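Local atomic coordinates of porin (PDB entry 5DL7), a protein that forms a beta-barrel channel in the outer membrane of Acinetobacter baumannii and probably lets small solutes, possibly vanillate, diffuse through it. Residues A[37-41]-A[42-46]; A[95-98]-A[99-103]; A[82-85]-A[86-90]; A[312-315]-A[316-319]. All coordinates share one frame; numbering follows the deposited sequence.

Interaction 1. Residues A[37-41]-A[42-46]; sequences KKDPY and PYTAA. With CA (calcium ion), chain D.
D39 and T44 lie side by side, their oxygens turned onto one calcium ion that pins the loop shut. D39 OD1 binds the calcium at 2.3 Å, while T44 chelates it twice, through its backbone O at 2.4 Å and through OG1 at 2.6 Å. Placing OG1 anti to the backbone N (chi1 -164°) sets the hydroxyl beside the carbonyl, which lets one threonine supply both ligands. An aspartate suits the facing position because a hard carboxylate oxygen is a natural calcium ligand; D35 and Y36 complete the protein's share of the site. On the solvent side a water takes a further position on the metal, and the bend beyond it is held more lightly. There the Y41-P42 peptide is cis, giving a type VI turn from P40 to Y43 that is closed by a weak hydrogen bond from Y43 N to P40 O (3.3 Å). Proline tolerates the cis form well, and stacking on the preceding Y41 ring probably favours it: P42 CB stands over the ring's face, 3.7 Å from its centroid, in a CH-pi contact. P42 CG in turn covers one face of the Y43 ring. The loop joins strands 22-36 and 46-58; Y43 rests on A89 and N100 of the loop between strands 66-79 and 105-117, and A46 opens the second strand, bonded through its backbone to R34 of the first.

Interaction 2. Residues A[95-98]-A[99-103]; sequences PVNT and DNSRD. With CA (calcium ion), chain C; CA (calcium ion), chain E.
N97 and D103 both carry CG anti to their own carbonyl carbon (chi1 -65° and -69°), and this swings amide and carboxylate together at one edge of a tight hairpin. The hairpin is a type I turn from N97 to N100 with a G1 beta bulge: N100 N bonds back to N97 O, and N97 N gives a 2.8 Å bond to S101 O. Asparagine suits N100, whose phi of 87° is left-handed; its ND2 reaches the carbonyls of D86 and Y88. The N97 amide is used at both ends. ND2 donates to D103 OD1 (3.0 Å), which it meets from above the carboxylate plane, and also to S101 OG; N97 OD1 binds a calcium ion at 2.4 Å that D103 grips with both oxygens. D99 OD1 makes an Asx turn, accepting from S101 N and from S101 OG. V96 CG2 packs over one face of the R102 guanidinium, whose outer bonds include Y88 O and a salt bridge to D48. R102 NH1 meets N100 O at 2.9 Å, each partner in the other's plane, whereas R102 O leaves the hairpin to bind a second calcium at 2.5 Å.

Interaction 3. Residues A[82-85]-A[86-90]; sequences GSRA and DDYAR
S83 and D86 begin a run of i to i+3 backbone bonds that makes a short 3-10 helix over residues 83-87. D86 N donates to S83 O (3.0 Å), D87 N to R84 O (3.2 Å) and Y88 N to A85 O (3.2 Å). G82 stands just before the helix with a positive phi, a conformation glycine adopts easily. The side chains fold against this short coil. R84 sends CG anti to its backbone N (chi1 -164°), then bends twice, so that its guanidinium runs forward along the helix toward D87 and Y88. Its plane lies 26° from that of the Y88 ring, and Y88 OH sits over one guanidinium face, 3.1 Å from R84 NH2 but badly angled for a hydrogen bond. R84 is also paired with D87 OD2 in a salt bridge whose exact geometry is doubtful. Y88 suits the place just after the helix: the edge of its ring faces A85 O, and the ring also makes a cation-pi contact with R47. D86 carries the polar work of the other side. Its OD1 accepts from R102 N and from a water (2.6 Å) that also donates to G82 O (2.8 Å) and binds the calcium held by R102 O. The arrangement is thus a short 3-10 helix in a long connection between barrel strands, serving as second shell to a calcium site.

Interaction 4. Residues A[312-315]-A[316-319]; sequences YSNK and DEKV
This is a buried local contact, a type II beta turn from N314 to E317 that ends a long connection and leads into barrel strand 318-327. E317 N closes it by bonding to N314 O (3.1 Å), and D316 takes the left-handed position of the turn. The E317 side chain then reaches back across it. With CG anti to the backbone N (chi1 -176°) and the rest extended, OE1 lands where two donors of N314 converge: the backbone N (3.1 Å) on the anti lone pair, and ND2 (2.8 Å) on the syn side, with amide and carboxylate planes 20° apart. Asparagine fits because its other end, OD1, is an acceptor for N186 and R188. The remaining glutamate oxygen, OE2, lies near the ring of Y312 and close to the carboxylate of E365, a pairing that might favour a shared proton. At the corner of the turn K315 and D316 run alongside each other, NZ meeting OD2 at 2.9 Å from above the carboxylate plane; NZ has a second anionic partner in D354. Deeper in, Y312 CD2 packs on V319 CG1 at 3.9 Å, an apolar contact beside an aromatic whose hydroxyl bonds to S367. A bridging water ties the connection to the strand's start, donating to Y312 O at 2.8 Å and to E317 O at 3.1 Å.

In the fold
Along the chain the order is interaction 1, 3, 2 and 4. The first three form one cluster: interaction 1 lies in the loop joining strands 22-36 and 46-58, while interactions 3 and 2 both belong to the connection from strand 66-79 to strand 105-117. Centres of 2 and 3 are 8 Å apart, those of 1 and 3 13 Å, and those of 1 and 2 17 Å. A45 O with A89 N joins 1 to 3, and one water is shared by 2 and 3. Three calcium ions thus bind to neighbouring loops and probably stiffen them at one rim of the barrel, probably the extracellular one. Interaction 4, centred 25 to 32 Å from the others, belongs to a separate loop before strand 318-327.

Interaction 1. Residues A[37-41]-A[42-46]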
ATOM      1  N   LYS A  37      17.569  -9.361 -12.879  1.00 31.18           N
ATOM      2  CA  LYS A  37      18.042 -10.224 -13.970  1.00 35.72           C
ATOM      3  C   LYS A  37      19.371  -9.772 -14.588  1.00 40.25           C
ATOM      4  O   LYS A  37      20.174 -10.668 -14.926  1.00 39.38           O
ATOM      5  CB  LYS A  37      16.993 -10.473 -15.022  1.00 40.58           C
ATOM      6  CG  LYS A  37      15.847 -11.213 -14.301  1.00 45.96           C
ATOM      7  CD  LYS A  37      14.974 -12.248 -15.045  1.00 52.85           C
ATOM      8  CE  LYS A  37      13.778 -11.659 -15.778  1.00 55.06           C
ATOM      9  NZ  LYS A  37      13.652 -12.590 -17.009  1.00 57.44           N
ATOM     10  N   LYS A  38      19.589  -8.473 -14.737  1.00 39.41           N
ATOM     11  CA  LYS A  38      20.726  -7.919 -15.453  1.00 46.49           C
ATOM     12  C   LYS A  38      21.681  -7.191 -14.533  1.00 48.82           C
ATOM     13  O   LYS A  38      22.442  -6.381 -15.027  1.00 54.48           O
ATOM     14  CB  LYS A  38      20.213  -6.996 -16.520  1.00 50.91           C
ATOM     15  CG  LYS A  38      19.463  -7.806 -17.631  1.00 56.60           C
ATOM     16  CD  LYS A  38      19.102  -6.905 -18.805  1.00 66.03           C
ATOM     17  CE  LYS A  38      17.986  -5.831 -18.470  1.00 77.04           C
ATOM     18  NZ  LYS A  38      18.077  -4.442 -19.175  1.00 85.29           N
ATOM     19  N   ASP A  39      21.605  -7.363 -13.194  1.00 46.48           N
ATOM     20  CA  ASP A  39      22.622  -6.844 -12.211  1.00 49.25           C
ATOM     21  C   ASP A  39      23.091  -5.437 -12.548  1.00 54.40           C
ATOM     22  O   ASP A  39      24.269  -5.246 -12.884  1.00 54.84           O
ATOM     23  CB  ASP A  39      23.814  -7.812 -12.073  1.00 49.45           C
ATOM     24  CG  ASP A  39      23.359  -9.175 -11.567  1.00 52.71           C
ATOM     25  OD1 ASP A  39      22.146  -9.275 -11.080  1.00 44.96           O
ATOM     26  OD2 ASP A  39      24.236 -10.095 -11.578  1.00 52.59           O
ATOM     27  N   PRO A  40      22.193  -4.440 -12.382  1.00 54.20           N
ATOM     28  CA  PRO A  40      22.511  -3.111 -12.838  1.00 55.60           C
ATOM     29  C   PRO A  40      23.542  -2.675 -11.805  1.00 59.61           C
ATOM     30  O   PRO A  40      23.266  -2.525 -10.602  1.00 54.81           O
ATOM     31  CB  PRO A  40      21.170  -2.345 -12.733  1.00 55.56           C
ATOM     32  CG  PRO A  40      20.377  -3.111 -11.653  1.00 53.54           C
ATOM     33  CD  PRO A  40      20.819  -4.528 -11.800  1.00 52.91           C
ATOM     34  N   TYR A  41      24.763  -2.532 -12.289  1.00 61.68           N
ATOM     35  CA  TYR A  41      25.887  -2.220 -11.420  1.00 65.73           C
ATOM     36  C   TYR A  41      25.530  -1.141 -10.313  1.00 65.56           C
ATOM     37  O   TYR A  41      24.942  -0.106 -10.656  1.00 67.74           O
ATOM     38  CB  TYR A  41      27.014  -1.712 -12.301  1.00 68.82           C
ATOM     39  CG  TYR A  41      28.281  -1.461 -11.540  1.00 75.29           C
ATOM     40  CD1 TYR A  41      29.231  -2.487 -11.378  1.00 76.13           C
ATOM     41  CD2 TYR A  41      28.520  -0.191 -10.954  1.00 79.04           C
ATOM     42  CE1 TYR A  41      30.396  -2.243 -10.689  1.00 82.57           C
ATOM     43  CE2 TYR A  41      29.683   0.066 -10.262  1.00 82.24           C
ATOM     44  CZ  TYR A  41      30.603  -0.960 -10.130  1.00 84.96           C
ATOM     45  OH  TYR A  41      31.736  -0.695  -9.462  1.00 91.23           O
ATOM     46  N   PRO A  42      25.882  -1.331  -9.032  1.00 63.60           N
ATOM     47  CA  PRO A  42      26.808  -2.397  -8.551  1.00 63.21           C
ATOM     48  C   PRO A  42      26.141  -3.562  -7.795  1.00 59.67           C
ATOM     49  O   PRO A  42      26.850  -4.274  -7.106  1.00 58.77           O
ATOM     50  CB  PRO A  42      27.688  -1.636  -7.589  1.00 66.17           C
ATOM     51  CG  PRO A  42      26.720  -0.652  -6.987  1.00 64.01           C
ATOM     52  CD  PRO A  42      25.693  -0.281  -8.020  1.00 62.89           C
ATOM     53  N   TYR A  43      24.846  -3.764  -7.964  1.00 51.21           N
ATOM     54  CA  TYR A  43      24.076  -4.626  -7.083  1.00 51.86           C
ATOM     55  C   TYR A  43      23.506  -5.784  -7.876  1.00 49.08           C
ATOM     56  O   TYR A  43      23.103  -5.584  -9.041  1.00 51.95           O
ATOM     57  CB  TYR A  43      22.881  -3.841  -6.447  1.00 51.74           C
ATOM     58  CG  TYR A  43      23.369  -2.794  -5.463  1.00 54.31           C
ATOM     59  CD1 TYR A  43      24.227  -3.159  -4.453  1.00 58.77           C
ATOM     60  CD2 TYR A  43      23.036  -1.449  -5.607  1.00 55.46           C
ATOM     61  CE1 TYR A  43      24.776  -2.211  -3.610  1.00 64.80           C
ATOM     62  CE2 TYR A  43      23.567  -0.467  -4.766  1.00 62.59           C
ATOM     63  CZ  TYR A  43      24.430  -0.881  -3.769  1.00 66.94           C
ATOM     64  OH  TYR A  43      25.040   0.021  -2.939  1.00 78.82           O
ATOM     65  N   THR A  44      23.529  -6.981  -7.265  1.00 41.31           N
ATOM     66  CA  THR A  44      22.896  -8.148  -7.869  1.00 38.33           C
ATOM     67  C   THR A  44      21.443  -8.349  -7.521  1.00 35.80           C
ATOM     68  O   THR A  44      20.754  -9.097  -8.234  1.00 36.10           O
ATOM     69  CB  THR A  44      23.596  -9.409  -7.593  1.00 40.97           C
ATOM     70  OG1 THR A  44      23.072 -10.386  -8.589  1.00 50.76           O
ATOM     71  CG2 THR A  44      23.513  -9.802  -6.226  1.00 38.20           C
ATOM     72  N   ALA A  45      21.032  -7.679  -6.455  1.00 32.98           N
ATOM     73  CA  ALA A  45      19.677  -7.853  -5.895  1.00 32.41           C
ATOM     74  C   ALA A  45      19.465  -6.771  -4.847  1.00 29.96           C
ATOM     75  O   ALA A  45      20.464  -6.162  -4.386  1.00 31.26           O
ATOM     76  CB  ALA A  45      19.525  -9.235  -5.248  1.00 32.32           C
ATOM     77  N   ALA A  46      18.187  -6.424  -4.605  1.00 28.16           N
ATOM     78  CA  ALA A  46      17.763  -5.659  -3.408  1.00 29.19           C
ATOM     79  C   ALA A  46      17.354  -6.714  -2.401  1.00 30.61           C
ATOM     80  O   ALA A  46      16.485  -7.583  -2.735  1.00 30.18           O
ATOM     81  CB  ALA A  46      16.601  -4.744  -3.680  1.00 30.29           C
TER
HETATM   82 CA    CA D 503      20.848 -10.803  -9.936  1.00 35.59          CA
HETATM   83  O   HOH W   1      20.359 -12.681 -11.132  1.00 41.54           O

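Interaction 2. Residues A[95-98]-A[99-103]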
ATOM      1  N   PRO A  95      16.612   0.804   7.637  1.00 30.10           N
ATOM      2  CA  PRO A  95      17.325   2.070   7.238  1.00 31.21           C
ATOM      3  C   PRO A  95      18.653   1.751   6.620  1.00 31.39           C
ATOM      4  O   PRO A  95      19.403   0.795   7.027  1.00 30.48           O
ATOM      5  CB  PRO A  95      17.398   2.872   8.507  1.00 32.00           C
ATOM      6  CG  PRO A  95      16.478   2.148   9.511  1.00 31.58           C
ATOM      7  CD  PRO A  95      16.553   0.700   9.101  1.00 31.19           C
ATOM      8  N   VAL A  96      18.918   2.471   5.509  1.00 32.17           N
ATOM      9  CA  VAL A  96      20.224   2.240   4.827  1.00 33.74           C
ATOM     10  C   VAL A  96      20.992   3.577   4.774  1.00 37.33           C
ATOM     11  O   VAL A  96      20.392   4.573   4.381  1.00 38.24           O
ATOM     12  CB  VAL A  96      19.965   1.740   3.390  1.00 36.25           C
ATOM     13  CG1 VAL A  96      21.215   1.622   2.631  1.00 38.79           C
ATOM     14  CG2 VAL A  96      19.387   0.271   3.444  1.00 34.99           C
ATOM     15  N   ASN A  97      22.256   3.537   5.125  1.00 40.18           N
ATOM     16  CA  ASN A  97      23.092   4.721   5.133  1.00 42.83           C
ATOM     17  C   ASN A  97      23.635   5.039   3.754  1.00 46.74           C
ATOM     18  O   ASN A  97      23.559   4.241   2.734  1.00 44.54           O
ATOM     19  CB  ASN A  97      24.212   4.442   6.074  1.00 42.79           C
ATOM     20  CG  ASN A  97      23.685   4.287   7.505  1.00 43.88           C
ATOM     21  OD1 ASN A  97      23.030   5.141   7.957  1.00 42.74           O
ATOM     22  ND2 ASN A  97      23.900   3.169   8.130  1.00 43.74           N
ATOM     23  N   THR A  98      24.256   6.210   3.671  1.00 50.32           N
ATOM     24  CA  THR A  98      24.807   6.680   2.388  1.00 50.84           C
ATOM     25  C   THR A  98      25.938   5.798   1.921  1.00 46.75           C
ATOM     26  O   THR A  98      26.138   5.784   0.738  1.00 54.41           O
ATOM     27  CB  THR A  98      25.315   8.184   2.444  1.00 51.85           C
ATOM     28  OG1 THR A  98      26.265   8.218   3.456  1.00 56.29           O
ATOM     29  CG2 THR A  98      24.203   9.081   2.706  1.00 54.87           C
ATOM     30  N   ASP A  99      26.615   4.974   2.743  1.00 46.12           N
ATOM     31  CA  ASP A  99      27.520   3.975   2.230  1.00 44.93           C
ATOM     32  C   ASP A  99      26.922   2.579   1.924  1.00 42.62           C
ATOM     33  O   ASP A  99      27.666   1.636   1.762  1.00 46.28           O
ATOM     34  CB  ASP A  99      28.756   3.807   3.118  1.00 48.49           C
ATOM     35  CG  ASP A  99      28.406   3.243   4.496  1.00 50.11           C
ATOM     36  OD1 ASP A  99      27.202   3.036   4.789  1.00 49.05           O
ATOM     37  OD2 ASP A  99      29.277   3.149   5.310  1.00 51.29           O
ATOM     38  N   ASN A 100      25.609   2.472   2.067  1.00 45.34           N
ATOM     39  CA  ASN A 100      24.818   1.265   1.795  1.00 44.02           C
ATOM     40  C   ASN A 100      24.721   0.315   2.992  1.00 46.12           C
ATOM     41  O   ASN A 100      24.066  -0.749   2.857  1.00 43.90           O
ATOM     42  CB  ASN A 100      25.278   0.495   0.557  1.00 43.28           C
ATOM     43  CG  ASN A 100      24.098  -0.189  -0.129  1.00 39.68           C
ATOM     44  OD1 ASN A 100      23.147   0.468  -0.419  1.00 38.98           O
ATOM     45  ND2 ASN A 100      24.186  -1.465  -0.329  1.00 43.27           N
ATOM     46  N   SER A 101      25.417   0.659   4.095  1.00 41.95           N
ATOM     47  CA  SER A 101      25.381  -0.181   5.305  1.00 41.69           C
ATOM     48  C   SER A 101      23.929  -0.006   5.874  1.00 38.70           C
ATOM     49  O   SER A 101      23.324   1.088   5.904  1.00 38.58           O
ATOM     50  CB  SER A 101      26.511   0.181   6.341  1.00 42.86           C
ATOM     51  OG  SER A 101      26.201   1.492   6.683  1.00 45.37           O
ATOM     52  N   ARG A 102      23.446  -1.129   6.410  1.00 38.79           N
ATOM     53  CA  ARG A 102      22.158  -1.067   7.168  1.00 35.15           C
ATOM     54  C   ARG A 102      22.398  -0.591   8.591  1.00 36.68           C
ATOM     55  O   ARG A 102      23.304  -1.103   9.212  1.00 35.71           O
ATOM     56  CB  ARG A 102      21.625  -2.501   7.283  1.00 36.19           C
ATOM     57  CG  ARG A 102      20.822  -2.784   6.026  1.00 35.87           C
ATOM     58  CD  ARG A 102      21.529  -2.690   4.675  1.00 36.18           C
ATOM     59  NE  ARG A 102      20.673  -3.290   3.608  1.00 34.28           N
ATOM     60  CZ  ARG A 102      20.910  -3.200   2.290  1.00 37.02           C
ATOM     61  NH1 ARG A 102      21.938  -2.475   1.813  1.00 36.65           N
ATOM     62  NH2 ARG A 102      20.159  -3.847   1.379  1.00 34.16           N
ATOM     63  N   ASP A 103      21.478   0.186   9.117  1.00 33.38           N
ATOM     64  CA  ASP A 103      21.337   0.199  10.526  1.00 36.51           C
ATOM     65  C   ASP A 103      20.775  -1.151  11.034  1.00 36.31           C
ATOM     66  O   ASP A 103      19.793  -1.585  10.483  1.00 37.02           O
ATOM     67  CB  ASP A 103      20.404   1.311  10.898  1.00 36.72           C
ATOM     68  CG  ASP A 103      21.031   2.766  10.644  1.00 39.19           C
ATOM     69  OD1 ASP A 103      22.311   2.853  10.670  1.00 40.75           O
ATOM     70  OD2 ASP A 103      20.255   3.694  10.448  1.00 42.42           O
TER
HETATM   71 CA    CA C 502      22.124   5.445  10.119  1.00 52.82          CA
HETATM   72 CA    CA E 504      25.024  -2.745   9.883  1.00 54.91          CA
HETATM   73  O   HOH W   2      20.319   6.147   8.810  1.00 53.38           O
HETATM   74  O   HOH W   3      25.785  -0.805  10.578  1.00 51.98           O
HETATM   75  O   HOH W   4      24.555  -4.385   8.002  1.00 42.83           O

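Interaction 3. Residues A[82-85]-A[86-90]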
ATOM      1  N   GLY A  82      23.204  -9.299   9.406  1.00 51.41           N
ATOM      2  CA  GLY A  82      24.533  -8.760   9.744  1.00 55.11           C
ATOM      3  C   GLY A  82      25.082  -7.817   8.656  1.00 53.77           C
ATOM      4  O   GLY A  82      24.343  -7.176   7.894  1.00 46.27           O
ATOM      5  N   SER A  83      26.423  -7.853   8.472  1.00 50.73           N
ATOM      6  CA  SER A  83      27.039  -6.960   7.471  1.00 51.12           C
ATOM      7  C   SER A  83      26.846  -7.459   6.066  1.00 50.12           C
ATOM      8  O   SER A  83      27.046  -6.734   5.126  1.00 46.59           O
ATOM      9  CB  SER A  83      28.564  -6.882   7.723  1.00 52.36           C
ATOM     10  OG  SER A  83      29.085  -8.200   7.784  1.00 57.27           O
ATOM     11  N   ARG A  84      26.458  -8.715   5.931  1.00 49.27           N
ATOM     12  CA  ARG A  84      26.123  -9.262   4.643  1.00 53.05           C
ATOM     13  C   ARG A  84      25.063  -8.405   3.829  1.00 48.18           C
ATOM     14  O   ARG A  84      25.148  -8.277   2.561  1.00 44.12           O
ATOM     15  CB  ARG A  84      25.652 -10.682   4.873  1.00 58.70           C
ATOM     16  CG  ARG A  84      25.585 -11.593   3.698  1.00 68.01           C
ATOM     17  CD  ARG A  84      26.968 -12.151   3.332  1.00 79.90           C
ATOM     18  NE  ARG A  84      27.045 -12.217   1.842  1.00 87.26           N
ATOM     19  CZ  ARG A  84      27.017 -11.171   0.985  1.00 87.38           C
ATOM     20  NH1 ARG A  84      26.942  -9.904   1.413  1.00 85.54           N
ATOM     21  NH2 ARG A  84      27.087 -11.383  -0.343  1.00 87.53           N
ATOM     22  N   ALA A  85      24.140  -7.803   4.578  1.00 43.09           N
ATOM     23  CA  ALA A  85      23.075  -7.011   4.027  1.00 44.77           C
ATOM     24  C   ALA A  85      23.617  -5.866   3.165  1.00 44.40           C
ATOM     25  O   ALA A  85      22.963  -5.402   2.228  1.00 41.08           O
ATOM     26  CB  ALA A  85      22.282  -6.403   5.207  1.00 42.24           C
ATOM     27  N   ASP A  86      24.840  -5.418   3.519  1.00 43.28           N
ATOM     28  CA  ASP A  86      25.430  -4.170   2.924  1.00 43.48           C
ATOM     29  C   ASP A  86      25.860  -4.371   1.504  1.00 42.15           C
ATOM     30  O   ASP A  86      26.037  -3.404   0.762  1.00 44.21           O
ATOM     31  CB  ASP A  86      26.652  -3.701   3.747  1.00 44.90           C
ATOM     32  CG  ASP A  86      26.330  -3.519   5.230  1.00 45.21           C
ATOM     33  OD1 ASP A  86      25.147  -3.417   5.634  1.00 43.81           O
ATOM     34  OD2 ASP A  86      27.249  -3.401   6.007  1.00 47.26           O
ATOM     35  N   ASP A  87      25.947  -5.584   1.076  1.00 43.24           N
ATOM     36  CA  ASP A  87      26.244  -5.784  -0.358  1.00 45.59           C
ATOM     37  C   ASP A  87      25.084  -5.828  -1.334  1.00 43.62           C
ATOM     38  O   ASP A  87      25.298  -6.153  -2.529  1.00 44.97           O
ATOM     39  CB  ASP A  87      26.967  -7.062  -0.517  1.00 48.77           C
ATOM     40  CG  ASP A  87      28.266  -7.097   0.237  1.00 54.91           C
ATOM     41  OD1 ASP A  87      29.054  -6.135   0.062  1.00 60.44           O
ATOM     42  OD2 ASP A  87      28.460  -8.120   0.916  1.00 55.30           O
ATOM     43  N   TYR A  88      23.879  -5.488  -0.881  1.00 38.65           N
ATOM     44  CA  TYR A  88      22.711  -5.531  -1.704  1.00 38.08           C
ATOM     45  C   TYR A  88      22.038  -4.206  -1.761  1.00 36.92           C
ATOM     46  O   TYR A  88      22.114  -3.380  -0.848  1.00 34.59           O
ATOM     47  CB  TYR A  88      21.755  -6.620  -1.131  1.00 37.07           C
ATOM     48  CG  TYR A  88      22.292  -7.982  -1.169  1.00 35.82           C
ATOM     49  CD1 TYR A  88      22.459  -8.619  -2.340  1.00 39.25           C
ATOM     50  CD2 TYR A  88      22.791  -8.589  -0.058  1.00 41.06           C
ATOM     51  CE1 TYR A  88      23.017  -9.894  -2.374  1.00 41.05           C
ATOM     52  CE2 TYR A  88      23.405  -9.772  -0.057  1.00 43.05           C
ATOM     53  CZ  TYR A  88      23.534 -10.445  -1.222  1.00 44.25           C
ATOM     54  OH  TYR A  88      24.133 -11.658  -1.212  1.00 49.05           O
ATOM     55  N   ALA A  89      21.201  -3.992  -2.807  1.00 35.64           N
ATOM     56  CA  ALA A  89      20.382  -2.810  -2.889  1.00 32.95           C
ATOM     57  C   ALA A  89      19.255  -2.796  -1.772  1.00 31.40           C
ATOM     58  O   ALA A  89      19.012  -3.842  -1.113  1.00 32.99           O
ATOM     59  CB  ALA A  89      19.791  -2.490  -4.209  1.00 33.10           C
ATOM     60  N   ARG A  90      18.967  -1.593  -1.387  1.00 30.97           N
ATOM     61  CA  ARG A  90      18.085  -1.334  -0.300  1.00 34.02           C
ATOM     62  C   ARG A  90      16.727  -1.993  -0.623  1.00 30.53           C
ATOM     63  O   ARG A  90      16.211  -1.849  -1.728  1.00 29.14           O
ATOM     64  CB  ARG A  90      17.871   0.078   0.087  1.00 38.40           C
ATOM     65  CG  ARG A  90      17.316   0.977  -0.867  1.00 45.01           C
ATOM     66  CD  ARG A  90      17.442   2.400  -0.297  1.00 51.17           C
ATOM     67  NE  ARG A  90      16.339   2.703   0.585  1.00 58.10           N
ATOM     68  CZ  ARG A  90      15.395   3.653   0.351  1.00 68.64           C
ATOM     69  NH1 ARG A  90      15.391   4.384  -0.776  1.00 75.12           N
ATOM     70  NH2 ARG A  90      14.477   3.975   1.263  1.00 57.93           N
TER
HETATM   71  O   HOH W   4      24.555  -4.385   8.002  1.00 42.83           O

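Interaction 4. Residues A[312-315]-A[316-319]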
ATOM      1  N   TYR A 312       3.060  -0.032 -12.490  1.00 21.04           N
ATOM      2  CA  TYR A 312       2.135  -0.149 -13.671  1.00 20.41           C
ATOM      3  C   TYR A 312       1.344   1.116 -13.923  1.00 20.30           C
ATOM      4  O   TYR A 312       0.332   1.072 -14.604  1.00 21.98           O
ATOM      5  CB  TYR A 312       1.242  -1.401 -13.556  1.00 23.29           C
ATOM      6  CG  TYR A 312       1.940  -2.679 -13.865  1.00 21.66           C
ATOM      7  CD1 TYR A 312       2.571  -3.339 -12.894  1.00 23.13           C
ATOM      8  CD2 TYR A 312       1.846  -3.246 -15.063  1.00 22.27           C
ATOM      9  CE1 TYR A 312       3.294  -4.529 -13.145  1.00 21.34           C
ATOM     10  CE2 TYR A 312       2.492  -4.417 -15.380  1.00 22.36           C
ATOM     11  CZ  TYR A 312       3.202  -5.068 -14.424  1.00 22.70           C
ATOM     12  OH  TYR A 312       3.937  -6.222 -14.681  1.00 24.26           O
ATOM     13  N   SER A 313       1.888   2.292 -13.528  1.00 19.29           N
ATOM     14  CA  SER A 313       1.182   3.573 -13.527  1.00 18.04           C
ATOM     15  C   SER A 313       1.854   4.636 -14.417  1.00 18.25           C
ATOM     16  O   SER A 313       1.666   5.877 -14.146  1.00 19.83           O
ATOM     17  CB  SER A 313       0.940   4.078 -12.061  1.00 20.35           C
ATOM     18  OG  SER A 313       0.185   3.054 -11.300  1.00 21.49           O
ATOM     19  N   ASN A 314       2.601   4.204 -15.426  1.00 19.19           N
ATOM     20  CA  ASN A 314       3.334   5.136 -16.298  1.00 18.14           C
ATOM     21  C   ASN A 314       2.419   5.874 -17.220  1.00 19.67           C
ATOM     22  O   ASN A 314       1.258   5.417 -17.517  1.00 19.99           O
ATOM     23  CB  ASN A 314       4.334   4.321 -17.076  1.00 19.11           C
ATOM     24  CG  ASN A 314       5.394   3.759 -16.169  1.00 23.49           C
ATOM     25  OD1 ASN A 314       6.228   4.515 -15.634  1.00 21.69           O
ATOM     26  ND2 ASN A 314       5.371   2.457 -15.861  1.00 21.33           N
ATOM     27  N   LYS A 315       2.928   6.979 -17.761  1.00 19.44           N
ATOM     28  CA  LYS A 315       2.284   7.772 -18.812  1.00 19.29           C
ATOM     29  C   LYS A 315       1.859   6.813 -19.989  1.00 19.98           C
ATOM     30  O   LYS A 315       2.644   6.006 -20.517  1.00 19.66           O
ATOM     31  CB  LYS A 315       3.199   8.871 -19.310  1.00 20.14           C
ATOM     32  CG  LYS A 315       2.467   9.754 -20.314  1.00 24.01           C
ATOM     33  CD  LYS A 315       3.097  10.449 -21.389  1.00 32.02           C
ATOM     34  CE  LYS A 315       2.253  11.236 -22.358  1.00 27.63           C
ATOM     35  NZ  LYS A 315       2.077  10.624 -23.598  1.00 31.40           N
ATOM     36  N   ASP A 316       0.596   6.889 -20.332  1.00 20.25           N
ATOM     37  CA  ASP A 316      -0.067   6.158 -21.406  1.00 20.30           C
ATOM     38  C   ASP A 316      -0.171   4.680 -21.280  1.00 21.60           C
ATOM     39  O   ASP A 316      -0.661   4.005 -22.196  1.00 22.31           O
ATOM     40  CB  ASP A 316       0.527   6.501 -22.723  1.00 23.19           C
ATOM     41  CG  ASP A 316       0.132   8.002 -23.145  1.00 26.19           C
ATOM     42  OD1 ASP A 316      -0.720   8.696 -22.632  1.00 28.46           O
ATOM     43  OD2 ASP A 316       0.620   8.228 -24.245  1.00 31.30           O
ATOM     44  N   GLU A 317       0.205   4.148 -20.108  1.00 20.11           N
ATOM     45  CA  GLU A 317       0.292   2.676 -19.988  1.00 19.32           C
ATOM     46  C   GLU A 317      -1.122   2.082 -19.932  1.00 21.73           C
ATOM     47  O   GLU A 317      -1.924   2.514 -19.099  1.00 20.70           O
ATOM     48  CB  GLU A 317       1.014   2.384 -18.728  1.00 19.34           C
ATOM     49  CG  GLU A 317       1.285   0.919 -18.463  1.00 21.30           C
ATOM     50  CD  GLU A 317       2.353   0.559 -17.486  1.00 20.80           C
ATOM     51  OE1 GLU A 317       2.872   1.449 -16.772  1.00 19.84           O
ATOM     52  OE2 GLU A 317       2.691  -0.703 -17.433  1.00 22.03           O
ATOM     53  N   LYS A 318      -1.295   1.090 -20.779  1.00 20.94           N
ATOM     54  CA  LYS A 318      -2.488   0.228 -20.775  1.00 22.25           C
ATOM     55  C   LYS A 318      -2.113  -1.047 -20.148  1.00 19.86           C
ATOM     56  O   LYS A 318      -1.103  -1.692 -20.540  1.00 22.36           O
ATOM     57  CB  LYS A 318      -2.966  -0.039 -22.211  1.00 23.45           C
ATOM     58  CG  LYS A 318      -3.536   1.206 -22.862  1.00 28.56           C
ATOM     59  CD  LYS A 318      -3.921   0.705 -24.280  1.00 35.26           C
ATOM     60  CE  LYS A 318      -4.495   1.816 -25.073  1.00 38.13           C
ATOM     61  NZ  LYS A 318      -3.297   2.548 -25.582  1.00 39.66           N
ATOM     62  N   VAL A 319      -2.907  -1.541 -19.197  1.00 19.78           N
ATOM     63  CA  VAL A 319      -2.625  -2.734 -18.482  1.00 18.46           C
ATOM     64  C   VAL A 319      -3.766  -3.755 -18.509  1.00 21.05           C
ATOM     65  O   VAL A 319      -4.906  -3.324 -18.319  1.00 20.29           O
ATOM     66  CB  VAL A 319      -2.294  -2.473 -16.991  1.00 20.17           C
ATOM     67  CG1 VAL A 319      -1.832  -3.722 -16.228  1.00 20.60           C
ATOM     68  CG2 VAL A 319      -1.203  -1.402 -16.778  1.00 20.04           C
TER
HETATM   69  O   HOH W   5      -1.661   2.314 -16.050  1.00 21.00           O